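Lin1840 protein (Listeria innocua serovar 6a, PDB 4ZO7) probably hydrolyses terminal, non-reducing beta-D-glucosyl residues to release beta-D-glucose, as a beta-glucosidase of glycosyl hydrolase family 3. Local coordinates at residues M552-T557 with P594-G599. The protein carries 2 engineered substitutions. Sequence-based numbering, arbitrary orientation.
With BGC (beta-D-glucopyranose), chain D.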
# COMPACT_ATOMS: atom_id res chain seq x y z
N MET A 552 15.82 -8.43 -0.74
CA MET A 552 14.64 -7.76 -1.14
C MET A 552 14.10 -8.40 -2.43
O MET A 552 14.84 -8.66 -3.33
CB MET A 552 14.86 -6.28 -1.29
CG MET A 552 13.52 -5.53 -1.31
SD MET A 552 13.79 -3.75 -1.17
CE MET A 552 12.16 -3.10 -0.95
N SER A 553 12.80 -8.66 -2.48
CA SER A 553 12.18 -9.28 -3.62
C SER A 553 12.25 -8.37 -4.90
O SER A 553 12.19 -7.10 -4.82
CB SER A 553 10.71 -9.62 -3.28
OG SER A 553 10.62 -10.54 -2.25
N PHE A 554 12.43 -9.00 -6.06
CA PHE A 554 12.46 -8.30 -7.35
C PHE A 554 11.10 -8.54 -8.00
O PHE A 554 10.82 -9.64 -8.45
CB PHE A 554 13.62 -8.80 -8.24
CG PHE A 554 14.91 -8.04 -8.01
CD1 PHE A 554 15.36 -7.75 -6.71
CD2 PHE A 554 15.63 -7.55 -9.06
CE1 PHE A 554 16.53 -7.03 -6.47
CE2 PHE A 554 16.83 -6.79 -8.84
CZ PHE A 554 17.25 -6.54 -7.54
N PRO A 555 10.22 -7.53 -7.99
CA PRO A 555 8.89 -7.66 -8.58
C PRO A 555 8.85 -8.03 -10.09
O PRO A 555 9.69 -7.62 -10.87
CB PRO A 555 8.28 -6.24 -8.37
CG PRO A 555 9.04 -5.63 -7.25
CD PRO A 555 10.46 -6.15 -7.56
N GLN A 556 7.80 -8.76 -10.48
CA GLN A 556 7.40 -8.93 -11.87
C GLN A 556 7.24 -7.64 -12.62
O GLN A 556 7.61 -7.54 -13.79
CB GLN A 556 6.06 -9.68 -11.94
CG GLN A 556 6.11 -11.11 -11.41
CD GLN A 556 6.92 -12.10 -12.28
OE1 GLN A 556 7.08 -11.94 -13.49
NE2 GLN A 556 7.31 -13.18 -11.68
N THR A 557 6.61 -6.68 -11.96
CA THR A 557 6.24 -5.37 -12.53
C THR A 557 5.90 -4.40 -11.40
O THR A 557 5.58 -4.86 -10.31
CB THR A 557 5.11 -5.48 -13.54
OG1 THR A 557 5.03 -4.23 -14.25
CG2 THR A 557 3.80 -5.82 -12.85
N PRO A 594 7.23 -13.02 -7.00
CA PRO A 594 8.12 -11.99 -7.56
C PRO A 594 9.00 -12.59 -8.66
O PRO A 594 9.13 -13.83 -8.77
CB PRO A 594 8.92 -11.50 -6.35
CG PRO A 594 8.93 -12.66 -5.45
CD PRO A 594 7.64 -13.42 -5.64
N PHE A 595 9.63 -11.76 -9.46
CA PHE A 595 10.46 -12.32 -10.53
C PHE A 595 11.62 -13.13 -9.91
O PHE A 595 11.98 -14.20 -10.39
CB PHE A 595 10.98 -11.25 -11.51
CG PHE A 595 11.64 -11.83 -12.75
CD1 PHE A 595 10.87 -12.55 -13.67
CD2 PHE A 595 13.03 -11.71 -12.96
CE1 PHE A 595 11.47 -13.14 -14.75
CE2 PHE A 595 13.62 -12.27 -14.09
CZ PHE A 595 12.84 -13.00 -14.97
N TYR A 596 12.20 -12.60 -8.83
CA TYR A 596 13.23 -13.27 -8.02
C TYR A 596 12.84 -13.06 -6.52
O TYR A 596 12.50 -11.93 -6.11
CB TYR A 596 14.63 -12.68 -8.23
CG TYR A 596 15.23 -12.77 -9.65
CD1 TYR A 596 15.35 -13.97 -10.32
CD2 TYR A 596 15.74 -11.64 -10.28
CE1 TYR A 596 15.92 -14.06 -11.59
CE2 TYR A 596 16.32 -11.71 -11.54
CZ TYR A 596 16.42 -12.92 -12.20
OH TYR A 596 16.97 -12.99 -13.50
N PRO A 597 12.82 -14.14 -5.74
CA PRO A 597 12.46 -14.11 -4.33
C PRO A 597 13.57 -13.79 -3.37
O PRO A 597 14.76 -13.88 -3.70
CB PRO A 597 11.96 -15.54 -4.08
CG PRO A 597 12.83 -16.37 -4.97
CD PRO A 597 13.29 -15.47 -6.12
N PHE A 598 13.17 -13.50 -2.13
CA PHE A 598 14.12 -13.30 -1.04
C PHE A 598 15.00 -14.55 -0.85
O PHE A 598 14.50 -15.73 -0.90
CB PHE A 598 13.34 -13.09 0.21
CG PHE A 598 14.18 -12.90 1.46
CD1 PHE A 598 14.60 -11.64 1.85
CD2 PHE A 598 14.46 -13.96 2.30
CE1 PHE A 598 15.38 -11.46 2.99
CE2 PHE A 598 15.21 -13.76 3.47
CZ PHE A 598 15.63 -12.52 3.83
N GLY A 599 16.28 -14.30 -0.59
CA GLY A 599 17.23 -15.40 -0.33
C GLY A 599 17.83 -16.07 -1.54
O GLY A 599 18.60 -17.03 -1.37
C2 BGC D . 15.49 -18.77 -11.91
C3 BGC D . 15.69 -17.86 -13.14
C4 BGC D . 14.34 -17.50 -13.76
C5 BGC D . 13.40 -16.97 -12.66
C6 BGC D . 12.04 -16.55 -13.18
C1 BGC D . 14.53 -18.12 -10.91
O1 BGC D . 14.41 -18.94 -9.73
O2 BGC D . 16.73 -19.02 -11.28
O3 BGC D . 16.60 -18.44 -14.08
O4 BGC D . 14.51 -16.40 -14.65
O5 BGC D . 13.28 -17.90 -11.57
O6 BGC D . 11.28 -16.02 -12.10
O HOH W 1 10.31 -13.28 -1.88
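Phe554 is joined to both Phe595 and Tyr596 in a classic beta bulge, a worked example of how one antiparallel bridge can pin two irregular segments of a family 3 C-terminal domain. Phe554 N gives a nearly straight bond to Tyr596 O (2.9 Å, 172°), while Phe554 O is gripped twice: by Tyr596 N at 3.3 Å, on a lone pair, and, through a weak, strongly bent bond, by Phe595 N. Phe595, the extra residue of the bulge, presents its O to the bound glucose, whose O6 donates to it at 2.6 Å.

The Phe595 side chain links the bulge to the sugar. Its CB rests 3.5 Å from Phe554 O; with CG anti to the backbone N (chi1 -170°), the ring then leads away from 552-557 toward the sugar. CD1 meets both Gln556 OE1, at the ring edge near its plane, and glucose O6, which lies above one face, offset toward the rim. CE1 meets glucose C6 at 3.8 Å, CZ approaches O4, and CD2 stands over the centre of the Tyr596 ring. The Gln556 amide, nearly perpendicular to the Phe595 ring (82°), is held through NE2 by Glu593 O. Tyr596 OH binds Glu379, itself a partner of the glucose. Beyond the bulge, a water bridges the segments, donating to Ser553 OG at 2.8 Å and accepting from Phe598 N at 2.9 Å.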